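Local coordinates for japanin (Rhipicephalus appendiculatus, PDB 4BOE), which binds cholesterol and modulates the host immune response, blocking the differentiation of dendritic cells from monocytes, at residues A[6-14]-A[27-35]; A[103-114]-A[133-141]. One frame throughout, in Å; residues are numbered along the deposited sequence.

Both contacts belong to the lipocalin barrel and reach the same antiparallel sheet, but they do not touch: their nearest atoms lie about 6 Å apart. Interaction 1 pairs two neighbouring strands of the wall, 12-18 and 26-37. Backbone hydrogen bonds hold it, and four of its residues line the cholesterol pocket. Its far end, near T9 and Y33, is more exposed and relies on a CH-pi contact and a water. Interaction 2 lies farther from the chain centre. It ties helix 128-137 and the residues after it to strand 101-106 and the loop that follows. A disulfide and buried apolar side chains serve its inner part, and a salt bridge its surface.

Interaction 1 (A[6-14]-A[27-35]); sequences AINTQTLYL and GCVKTRYLN. With NAG (2-acetamido-2-deoxy-beta-D-glucopyranose), chain K; CLR (cholesterol), chain C.
L12 and T31 form an antiparallel hydrogen-bonded pair. L12 N donates to T31 O at 3.0 Å, and T31 N donates to L12 O at 2.8 Å. Farther along, L14 N donates to V29 O at 3.1 Å. V29 O also accepts from a water that donates to L14 O as well. Y13 and K30 form the non-hydrogen-bonded pair between. Their side chains lie side by side, with K30 CB near CD2 of the tyrosine and K30 CD near CE2. K30 NZ itself bonds to C150 O.

This is the first hairpin of the lipocalin barrel, and its inner face lines the cholesterol pocket. T31 has OG1 anti to its N (chi1 171°), where S44 O and R43 meet it. CG2 is left to touch both L12 CB and, at 3.8 Å, C26 of the sterol tail. L14 CD2 and V29 CG2 meet the ring system instead, and A6 CB meets tail atom C27. L14 and V29 also pack on each other, CB to CB.

Beyond the paired strands, T9 CG2 sits over the centre of the Y33 ring, 3.6 Å from the centroid and 2° off its normal. This is a CH-pi contact. The backbone N of N35 lies over the opposite face, toward the rim. Losing the Y33 ring to an alanine is likely to leave the T9 methyl without its aromatic bed and the T9 loop less firmly placed. A second water fills in for direct pairing here: it donates to T9 O, accepts from Y33 N and bonds T11 OG1.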
loop_
_atom_site.group_PDB
_atom_site.type_symbol
_atom_site.label_atom_id
_atom_site.label_comp_id
_atom_site.label_asym_id
_atom_site.label_seq_id
_atom_site.Cartn_x
_atom_site.Cartn_y
_atom_site.Cartn_z
ATOM N N ALA A 6 4.823 3.367 -7.065
ATOM C CA ALA A 6 4.663 1.912 -7.156
ATOM C C ALA A 6 5.830 1.194 -7.841
ATOM O O ALA A 6 6.227 0.113 -7.406
ATOM C CB ALA A 6 3.384 1.582 -7.869
ATOM N N ILE A 7 6.411 1.815 -8.885
ATOM C CA ILE A 7 7.547 1.249 -9.647
ATOM C C ILE A 7 8.872 1.912 -9.304
ATOM O O ILE A 7 9.892 1.616 -9.922
ATOM C CB ILE A 7 7.229 1.286 -11.157
ATOM C CG1 ILE A 7 6.922 2.741 -11.664
ATOM C CG2 ILE A 7 6.046 0.367 -11.435
ATOM C CD1 ILE A 7 7.292 2.982 -13.003
ATOM N N ASN A 8 8.879 2.713 -8.241
ATOM C CA ASN A 8 10.032 3.404 -7.740
ATOM C C ASN A 8 10.626 2.601 -6.585
ATOM O O ASN A 8 10.012 1.647 -6.095
ATOM C CB ASN A 8 9.666 4.831 -7.297
ATOM C CG ASN A 8 10.778 5.837 -7.508
ATOM O OD1 ASN A 8 11.887 5.482 -7.866
ATOM N ND2 ASN A 8 10.521 7.091 -7.251
ATOM N N THR A 9 11.826 2.984 -6.171
ATOM C CA THR A 9 12.642 2.253 -5.205
ATOM C C THR A 9 12.475 2.634 -3.747
ATOM O O THR A 9 13.119 2.017 -2.888
ATOM C CB THR A 9 14.112 2.371 -5.633
ATOM O OG1 THR A 9 14.458 3.753 -5.778
ATOM C CG2 THR A 9 14.391 1.652 -6.942
ATOM N N GLN A 10 11.599 3.577 -3.431
ATOM C CA GLN A 10 11.363 3.937 -2.023
ATOM C C GLN A 10 10.301 3.037 -1.401
ATOM O O GLN A 10 9.370 2.608 -2.070
ATOM C CB GLN A 10 10.938 5.403 -1.878
ATOM C CG GLN A 10 12.129 6.367 -1.887
ATOM C CD GLN A 10 12.937 6.381 -0.597
ATOM O OE1 GLN A 10 12.449 6.090 0.513
ATOM N NE2 GLN A 10 14.181 6.786 -0.707
ATOM N N THR A 11 10.446 2.760 -0.118
ATOM C CA THR A 11 9.486 1.958 0.632
ATOM C C THR A 11 8.205 2.751 0.792
ATOM O O THR A 11 8.267 3.947 1.066
ATOM C CB THR A 11 10.080 1.538 1.976
ATOM O OG1 THR A 11 11.234 0.758 1.730
ATOM C CG2 THR A 11 9.107 0.766 2.867
ATOM N N LEU A 12 7.053 2.084 0.640
ATOM C CA LEU A 12 5.740 2.701 0.799
ATOM C C LEU A 12 5.046 2.115 2.016
ATOM O O LEU A 12 5.085 0.917 2.220
ATOM C CB LEU A 12 4.886 2.465 -0.439
ATOM C CG LEU A 12 5.322 3.092 -1.739
ATOM C CD1 LEU A 12 4.535 2.498 -2.901
ATOM C CD2 LEU A 12 5.104 4.617 -1.697
ATOM N N TYR A 13 4.369 2.965 2.789
ATOM C CA TYR A 13 3.677 2.608 4.008
ATOM C C TYR A 13 2.203 2.871 3.867
ATOM O O TYR A 13 1.820 3.945 3.398
ATOM C CB TYR A 13 4.195 3.452 5.179
ATOM C CG TYR A 13 5.683 3.335 5.385
ATOM C CD1 TYR A 13 6.576 4.115 4.647
ATOM C CD2 TYR A 13 6.207 2.402 6.265
ATOM C CE1 TYR A 13 7.952 3.960 4.780
ATOM C CE2 TYR A 13 7.574 2.275 6.452
ATOM C CZ TYR A 13 8.452 3.037 5.690
ATOM O OH TYR A 13 9.805 2.898 5.890
ATOM N N LEU A 14 1.373 1.911 4.339
ATOM C CA LEU A 14 -0.076 2.045 4.303
ATOM C C LEU A 14 -0.496 3.079 5.343
ATOM O O LEU A 14 -0.187 2.940 6.522
ATOM C CB LEU A 14 -0.764 0.688 4.569
ATOM C CG LEU A 14 -2.291 0.686 4.497
ATOM C CD1 LEU A 14 -2.771 0.999 3.102
ATOM C CD2 LEU A 14 -2.829 -0.652 4.992
ATOM N N GLY A 27 -0.612 -5.251 11.303
ATOM C CA GLY A 27 -0.082 -3.895 11.503
ATOM C C GLY A 27 1.204 -3.705 10.758
ATOM O O GLY A 27 1.674 -4.634 10.120
ATOM N N CYS A 28 1.772 -2.501 10.841
ATOM C CA CYS A 28 3.054 -2.134 10.237
ATOM C C CYS A 28 3.117 -2.505 8.727
ATOM O O CYS A 28 4.162 -2.952 8.272
ATOM C CB CYS A 28 4.203 -2.781 11.023
ATOM S SG CYS A 28 4.146 -2.524 12.835
ATOM N N VAL A 29 2.002 -2.321 7.965
ATOM C CA VAL A 29 1.909 -2.703 6.538
ATOM C C VAL A 29 2.734 -1.763 5.686
ATOM O O VAL A 29 2.594 -0.533 5.768
ATOM C CB VAL A 29 0.453 -2.833 6.030
ATOM C CG1 VAL A 29 0.405 -3.202 4.549
ATOM C CG2 VAL A 29 -0.305 -3.860 6.842
ATOM N N LYS A 30 3.639 -2.340 4.919
ATOM C CA LYS A 30 4.538 -1.588 4.054
ATOM C C LYS A 30 5.021 -2.446 2.891
ATOM O O LYS A 30 4.890 -3.663 2.903
ATOM C CB LYS A 30 5.734 -1.051 4.875
ATOM C CG LYS A 30 6.684 -2.107 5.377
ATOM C CD LYS A 30 7.863 -1.563 6.169
ATOM C CE LYS A 30 7.705 -1.747 7.637
ATOM N NZ LYS A 30 8.830 -1.169 8.425
ATOM N N THR A 31 5.575 -1.807 1.883
ATOM C CA THR A 31 6.095 -2.524 0.728
ATOM C C THR A 31 7.483 -1.991 0.352
ATOM O O THR A 31 7.644 -0.786 0.175
ATOM C CB THR A 31 5.080 -2.561 -0.468
ATOM O OG1 THR A 31 5.736 -3.080 -1.604
ATOM C CG2 THR A 31 4.558 -1.221 -0.876
ATOM N N ARG A 32 8.482 -2.896 0.234
ATOM C CA ARG A 32 9.833 -2.533 -0.180
ATOM C C ARG A 32 10.066 -2.994 -1.600
ATOM O O ARG A 32 9.602 -4.057 -2.007
ATOM C CB ARG A 32 10.926 -3.135 0.722
ATOM C CG ARG A 32 10.757 -2.922 2.198
ATOM C CD ARG A 32 12.066 -3.186 2.879
ATOM N NE ARG A 32 11.961 -3.102 4.335
ATOM C CZ ARG A 32 11.746 -4.122 5.158
ATOM N NH1 ARG A 32 11.596 -5.357 4.682
ATOM N NH2 ARG A 32 11.673 -3.920 6.467
ATOM N N TYR A 33 10.866 -2.227 -2.324
ATOM C CA TYR A 33 11.280 -2.533 -3.675
ATOM C C TYR A 33 12.334 -3.635 -3.580
ATOM O O TYR A 33 13.257 -3.525 -2.762
ATOM C CB TYR A 33 11.918 -1.270 -4.303
ATOM C CG TYR A 33 12.559 -1.491 -5.657
ATOM C CD1 TYR A 33 13.856 -1.979 -5.767
ATOM C CD2 TYR A 33 11.875 -1.193 -6.828
ATOM C CE1 TYR A 33 14.442 -2.196 -7.014
ATOM C CE2 TYR A 33 12.450 -1.403 -8.072
ATOM C CZ TYR A 33 13.761 -1.846 -8.159
ATOM O OH TYR A 33 14.334 -2.023 -9.390
ATOM N N LEU A 34 12.241 -4.647 -4.433
ATOM C CA LEU A 34 13.254 -5.729 -4.445
ATOM C C LEU A 34 14.053 -5.691 -5.734
ATOM O O LEU A 34 15.262 -5.584 -5.699
ATOM C CB LEU A 34 12.627 -7.112 -4.258
ATOM C CG LEU A 34 11.802 -7.272 -2.991
ATOM C CD1 LEU A 34 11.246 -8.665 -2.910
ATOM C CD2 LEU A 34 12.605 -6.947 -1.733
ATOM N N ASN A 35 13.394 -5.734 -6.867
ATOM C CA ASN A 35 14.132 -5.692 -8.127
ATOM C C ASN A 35 13.203 -5.406 -9.261
ATOM O O ASN A 35 12.005 -5.216 -9.052
ATOM C CB ASN A 35 14.916 -7.033 -8.354
ATOM C CG ASN A 35 14.102 -8.292 -8.498
ATOM O OD1 ASN A 35 13.191 -8.366 -9.338
ATOM N ND2 ASN A 35 14.476 -9.322 -7.706
HETATM C C1 NAG K . 13.886 -10.627 -7.772
HETATM C C2 NAG K . 14.962 -11.676 -8.043
HETATM C C3 NAG K . 14.265 -13.023 -8.229
HETATM C C4 NAG K . 13.516 -13.386 -6.951
HETATM C C5 NAG K . 12.588 -12.243 -6.534
HETATM C C6 NAG K . 11.976 -12.444 -5.163
HETATM C C7 NAG K . 15.439 -10.981 -10.385
HETATM C C8 NAG K . 16.466 -10.264 -11.208
HETATM N N2 NAG K . 15.843 -11.372 -9.164
HETATM O O3 NAG K . 15.227 -14.031 -8.521
HETATM O O4 NAG K . 12.755 -14.574 -7.139
HETATM O O5 NAG K . 13.304 -10.990 -6.508
HETATM O O6 NAG K . 12.943 -12.798 -4.181
HETATM O O7 NAG K . 14.301 -11.193 -10.803
HETATM C C1 CLR C . -3.658 -4.898 4.994
HETATM C C2 CLR C . -4.390 -4.973 6.332
HETATM C C3 CLR C . -5.222 -3.732 6.579
HETATM C C4 CLR C . -6.199 -3.517 5.441
HETATM C C5 CLR C . -5.536 -3.537 4.081
HETATM C C6 CLR C . -5.779 -2.570 3.205
HETATM C C7 CLR C . -5.184 -2.478 1.835
HETATM C C8 CLR C . -4.572 -3.796 1.375
HETATM C C9 CLR C . -3.739 -4.409 2.525
HETATM C C10 CLR C . -4.600 -4.714 3.793
HETATM C C11 CLR C . -2.910 -5.617 2.052
HETATM C C12 CLR C . -2.091 -5.343 0.791
HETATM C C13 CLR C . -2.948 -4.816 -0.374
HETATM C C14 CLR C . -3.683 -3.567 0.156
HETATM C C15 CLR C . -4.284 -2.942 -1.109
HETATM C C16 CLR C . -3.177 -3.141 -2.145
HETATM C C17 CLR C . -2.179 -4.163 -1.546
HETATM C C18 CLR C . -3.909 -5.912 -0.875
HETATM C C19 CLR C . -5.460 -5.987 3.626
HETATM C C20 CLR C . -1.528 -5.054 -2.621
HETATM C C21 CLR C . -0.518 -6.054 -2.040
HETATM C C22 CLR C . -0.876 -4.201 -3.724
HETATM C C23 CLR C . 0.028 -3.034 -3.258
HETATM C C24 CLR C . 0.625 -2.288 -4.413
HETATM C C25 CLR C . 1.361 -0.985 -4.190
HETATM C C26 CLR C . 1.466 -0.363 -2.820
HETATM C C27 CLR C . 2.585 -0.754 -5.041
HETATM O O1 CLR C . -5.974 -3.915 7.786
HETATM O O HOH W 1 12.297 0.157 -0.901
HETATM O O HOH W 2 1.271 0.816 7.675
#

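Interaction 2 (A[103-114]-A[133-141]); sequences LLSDLKEVRSTC and TFYTICPDP. With NAG (2-acetamido-2-deoxy-beta-D-glucopyranose), chain B.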
loop_
_atom_site.group_PDB
_atom_site.type_symbol
_atom_site.label_atom_id
_atom_site.label_comp_id
_atom_site.label_asym_id
_atom_site.label_seq_id
_atom_site.Cartn_x
_atom_site.Cartn_y
_atom_site.Cartn_z
ATOM N N LEU A 103 -2.570 6.851 -4.215
ATOM C CA LEU A 103 -3.934 6.549 -3.781
ATOM C C LEU A 103 -4.554 5.596 -4.811
ATOM O O LEU A 103 -4.717 5.976 -5.968
ATOM C CB LEU A 103 -4.756 7.848 -3.650
ATOM C CG LEU A 103 -6.194 7.709 -3.184
ATOM C CD1 LEU A 103 -6.270 7.092 -1.799
ATOM C CD2 LEU A 103 -6.871 9.077 -3.171
ATOM N N LEU A 104 -4.862 4.361 -4.379
ATOM C CA LEU A 104 -5.417 3.295 -5.202
ATOM C C LEU A 104 -6.846 2.971 -4.852
ATOM O O LEU A 104 -7.212 3.065 -3.695
ATOM C CB LEU A 104 -4.594 2.004 -5.009
ATOM C CG LEU A 104 -3.144 2.036 -5.347
ATOM C CD1 LEU A 104 -2.501 0.653 -5.027
ATOM C CD2 LEU A 104 -2.933 2.439 -6.802
ATOM N N SER A 105 -7.636 2.537 -5.836
ATOM C CA SER A 105 -9.043 2.139 -5.629
ATOM C C SER A 105 -9.266 0.783 -6.260
ATOM O O SER A 105 -8.641 0.461 -7.258
ATOM C CB SER A 105 -10.049 3.108 -6.286
ATOM O OG SER A 105 -10.223 4.331 -5.605
ATOM N N ASP A 106 -10.261 0.070 -5.768
ATOM C CA ASP A 106 -10.686 -1.190 -6.366
ATOM C C ASP A 106 -11.399 -0.957 -7.722
ATOM O O ASP A 106 -12.140 0.008 -7.876
ATOM C CB ASP A 106 -11.652 -1.944 -5.428
ATOM C CG ASP A 106 -11.733 -3.402 -5.805
ATOM O OD1 ASP A 106 -10.741 -4.115 -5.593
ATOM O OD2 ASP A 106 -12.722 -3.789 -6.460
ATOM N N LEU A 107 -11.217 -1.877 -8.669
ATOM C CA LEU A 107 -11.822 -1.797 -10.010
ATOM C C LEU A 107 -13.267 -2.261 -10.092
ATOM O O LEU A 107 -14.059 -1.582 -10.725
ATOM C CB LEU A 107 -11.014 -2.629 -11.026
ATOM C CG LEU A 107 -10.449 -1.866 -12.207
ATOM C CD1 LEU A 107 -9.254 -1.069 -11.787
ATOM C CD2 LEU A 107 -10.080 -2.826 -13.337
ATOM N N LYS A 108 -13.593 -3.428 -9.528
ATOM C CA LYS A 108 -14.901 -4.079 -9.698
ATOM C C LYS A 108 -16.005 -3.729 -8.680
ATOM O O LYS A 108 -17.167 -4.074 -8.934
ATOM C CB LYS A 108 -14.715 -5.608 -9.735
ATOM C CG LYS A 108 -13.879 -6.086 -10.931
ATOM C CD LYS A 108 -13.638 -7.594 -10.897
ATOM C CE LYS A 108 -12.841 -8.092 -12.086
ATOM N NZ LYS A 108 -11.379 -7.865 -11.925
ATOM N N GLU A 109 -15.685 -3.061 -7.567
ATOM C CA GLU A 109 -16.711 -2.685 -6.592
ATOM C C GLU A 109 -17.336 -1.326 -6.974
ATOM O O GLU A 109 -16.595 -0.404 -7.340
ATOM C CB GLU A 109 -16.098 -2.596 -5.191
ATOM C CG GLU A 109 -15.612 -3.927 -4.644
ATOM C CD GLU A 109 -14.700 -3.813 -3.432
ATOM O OE1 GLU A 109 -13.913 -2.838 -3.363
ATOM O OE2 GLU A 109 -14.752 -4.716 -2.563
ATOM N N VAL A 110 -18.694 -1.202 -6.897
ATOM C CA VAL A 110 -19.400 0.072 -7.179
ATOM C C VAL A 110 -19.015 1.073 -6.094
ATOM O O VAL A 110 -18.681 2.200 -6.416
ATOM C CB VAL A 110 -20.953 -0.051 -7.344
ATOM C CG1 VAL A 110 -21.657 -0.498 -6.048
ATOM C CG2 VAL A 110 -21.554 1.271 -7.834
ATOM N N ARG A 111 -19.004 0.642 -4.824
ATOM C CA ARG A 111 -18.563 1.458 -3.691
ATOM C C ARG A 111 -17.086 1.070 -3.522
ATOM O O ARG A 111 -16.706 0.244 -2.705
ATOM C CB ARG A 111 -19.431 1.161 -2.462
ATOM C CG ARG A 111 -19.400 2.224 -1.404
ATOM C CD ARG A 111 -20.658 2.177 -0.560
ATOM N NE ARG A 111 -20.582 3.145 0.529
ATOM C CZ ARG A 111 -19.893 2.973 1.651
ATOM N NH1 ARG A 111 -19.219 1.845 1.864
ATOM N NH2 ARG A 111 -19.869 3.926 2.571
ATOM N N SER A 112 -16.269 1.602 -4.406
ATOM C CA SER A 112 -14.873 1.228 -4.525
ATOM C C SER A 112 -13.990 1.455 -3.265
ATOM O O SER A 112 -13.848 2.598 -2.833
ATOM C CB SER A 112 -14.275 1.957 -5.707
ATOM O OG SER A 112 -12.964 1.495 -5.930
ATOM N N THR A 113 -13.364 0.371 -2.736
ATOM C CA THR A 113 -12.481 0.473 -1.583
ATOM C C THR A 113 -11.167 1.108 -2.021
ATOM O O THR A 113 -10.725 0.925 -3.153
ATOM C CB THR A 113 -12.254 -0.860 -0.876
ATOM O OG1 THR A 113 -11.598 -1.756 -1.749
ATOM C CG2 THR A 113 -13.540 -1.449 -0.304
ATOM N N CYS A 114 -10.528 1.751 -1.071
ATOM C CA CYS A 114 -9.292 2.489 -1.323
ATOM C C CYS A 114 -8.187 2.179 -0.334
ATOM O O CYS A 114 -8.425 1.719 0.760
ATOM C CB CYS A 114 -9.571 3.995 -1.360
ATOM S SG CYS A 114 -9.162 4.859 0.186
ATOM N N THR A 133 -8.052 14.684 0.059
ATOM C CA THR A 133 -8.375 13.800 -1.074
ATOM C C THR A 133 -8.777 12.420 -0.626
ATOM O O THR A 133 -9.736 11.851 -1.142
ATOM C CB THR A 133 -7.166 13.696 -2.022
ATOM O OG1 THR A 133 -6.810 15.003 -2.432
ATOM C CG2 THR A 133 -7.445 12.853 -3.244
ATOM N N PHE A 134 -8.024 11.860 0.298
ATOM C CA PHE A 134 -8.332 10.532 0.832
ATOM C C PHE A 134 -9.738 10.496 1.459
ATOM O O PHE A 134 -10.528 9.608 1.136
ATOM C CB PHE A 134 -7.227 10.096 1.824
ATOM C CG PHE A 134 -7.569 8.916 2.679
ATOM C CD1 PHE A 134 -7.678 7.647 2.127
ATOM C CD2 PHE A 134 -7.721 9.054 4.049
ATOM C CE1 PHE A 134 -7.971 6.555 2.927
ATOM C CE2 PHE A 134 -8.044 7.957 4.841
ATOM C CZ PHE A 134 -8.211 6.728 4.267
ATOM N N TYR A 135 -10.056 11.472 2.311
ATOM C CA TYR A 135 -11.375 11.531 2.951
ATOM C C TYR A 135 -12.520 11.858 1.972
ATOM O O TYR A 135 -13.649 11.459 2.204
ATOM C CB TYR A 135 -11.380 12.487 4.152
ATOM C CG TYR A 135 -10.928 11.816 5.418
ATOM C CD1 TYR A 135 -9.586 11.739 5.742
ATOM C CD2 TYR A 135 -11.835 11.171 6.249
ATOM C CE1 TYR A 135 -9.152 11.072 6.877
ATOM C CE2 TYR A 135 -11.421 10.535 7.416
ATOM C CZ TYR A 135 -10.071 10.467 7.716
ATOM O OH TYR A 135 -9.636 9.823 8.844
ATOM N N THR A 136 -12.226 12.507 0.870
ATOM C CA THR A 136 -13.223 12.777 -0.157
ATOM C C THR A 136 -13.604 11.520 -0.960
ATOM O O THR A 136 -14.769 11.200 -1.121
ATOM C CB THR A 136 -12.684 13.874 -1.087
ATOM O OG1 THR A 136 -12.501 15.037 -0.299
ATOM C CG2 THR A 136 -13.611 14.178 -2.257
ATOM N N ILE A 137 -12.612 10.848 -1.483
ATOM C CA ILE A 137 -12.760 9.746 -2.432
ATOM C C ILE A 137 -13.038 8.374 -1.879
ATOM O O ILE A 137 -13.606 7.536 -2.584
ATOM C CB ILE A 137 -11.392 9.692 -3.250
ATOM C CG1 ILE A 137 -11.179 10.941 -4.103
ATOM C CG2 ILE A 137 -11.213 8.435 -4.084
ATOM C CD1 ILE A 137 -12.310 11.314 -5.052
ATOM N N CYS A 138 -12.571 8.113 -0.690
ATOM C CA CYS A 138 -12.577 6.793 -0.037
ATOM C C CYS A 138 -13.834 6.519 0.760
ATOM O O CYS A 138 -14.117 7.291 1.655
ATOM C CB CYS A 138 -11.350 6.689 0.868
ATOM S SG CYS A 138 -10.866 5.003 1.327
ATOM N N PRO A 139 -14.555 5.396 0.511
ATOM C CA PRO A 139 -15.706 5.105 1.382
ATOM C C PRO A 139 -15.179 4.583 2.722
ATOM O O PRO A 139 -14.185 3.849 2.738
ATOM C CB PRO A 139 -16.476 4.007 0.633
ATOM C CG PRO A 139 -15.486 3.405 -0.272
ATOM C CD PRO A 139 -14.425 4.391 -0.570
ATOM N N ASP A 140 -15.805 4.993 3.834
ATOM C CA ASP A 140 -15.445 4.528 5.189
ATOM C C ASP A 140 -13.941 4.606 5.466
ATOM O O ASP A 140 -13.333 3.604 5.842
ATOM C CB ASP A 140 -15.922 3.083 5.382
ATOM C CG ASP A 140 -17.352 2.795 4.959
ATOM O OD1 ASP A 140 -18.264 3.564 5.361
ATOM O OD2 ASP A 140 -17.563 1.807 4.218
ATOM N N PRO A 141 -13.330 5.782 5.231
ATOM C CA PRO A 141 -11.889 5.953 5.417
ATOM C C PRO A 141 -11.425 5.673 6.877
ATOM O O PRO A 141 -12.038 6.172 7.829
ATOM C CB PRO A 141 -11.667 7.415 5.002
ATOM C CG PRO A 141 -12.941 8.079 5.308
ATOM C CD PRO A 141 -14.028 7.082 5.214
HETATM C C1 NAG B . -7.764 14.433 7.858
HETATM C C2 NAG B . -7.421 15.160 9.158
HETATM C C3 NAG B . -8.400 14.685 10.232
HETATM C C4 NAG B . -9.834 14.925 9.773
HETATM C C5 NAG B . -10.066 14.216 8.442
HETATM C C6 NAG B . -11.436 14.442 7.858
HETATM C C7 NAG B . -4.994 15.661 9.207
HETATM C C8 NAG B . -3.639 15.071 9.458
HETATM N N2 NAG B . -6.047 14.888 9.557
HETATM O O3 NAG B . -8.125 15.390 11.435
HETATM O O4 NAG B . -10.762 14.434 10.739
HETATM O O5 NAG B . -9.112 14.678 7.473
HETATM O O6 NAG B . -11.833 15.807 7.958
HETATM O O7 NAG B . -5.132 16.760 8.667
#
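Strand segment 103-106 runs almost parallel to helix segment 133-137, their axes 12° apart in direction and 10.5 Å from each other; the two segments come closest in backbone terms at C114 and C138, whose CA atoms are 5.6 Å apart.

Those two cysteines form a disulfide, with SG to SG at 2.1 Å. Both were modelled in two conformers, so finer detail at the sulfurs is less certain. In the conformer described, C114 SG also lies at the edge of the F134 ring, near its plane. L103 CD1 comes to the same ring edge, 4.2 Å from F134 CD1. The other methyl of L103, CD2, packs against T133 CG2 at 3.8 Å and more loosely against I137 CG2. L103 has CG anti to its N (chi1 -179°), which sends both methyls to the helix. L116 of the neighbouring strand also touches L103 and F134.

A helix after the last barrel strand, packed against the outside of the barrel, is a hallmark of lipocalins, and helix 128-137 takes that place here. The disulfide fastens the chain just past its end to the start of strand 114-118.

The loop after strand 103-106 meets the residues beyond the helix. P139 CD comes unusually close to S112 O, 2.9 Å, which may partly reflect the model. P139 CB sits over the face of the R111 guanidinium. At the guanidinium edge R111 grips D140 end-on: NH1 bonds OD2 at 2.9 Å and NH2 bonds OD1 at 3.2 Å. Both bonds are nearly straight and lie in the guanidinium plane. They meet the carboxylate from above its own plane, the two planes being turned 47° apart. Within the loop, D106 OD2 accepts from E109 N, an Asx motif, and S112 OG donates to D106 O.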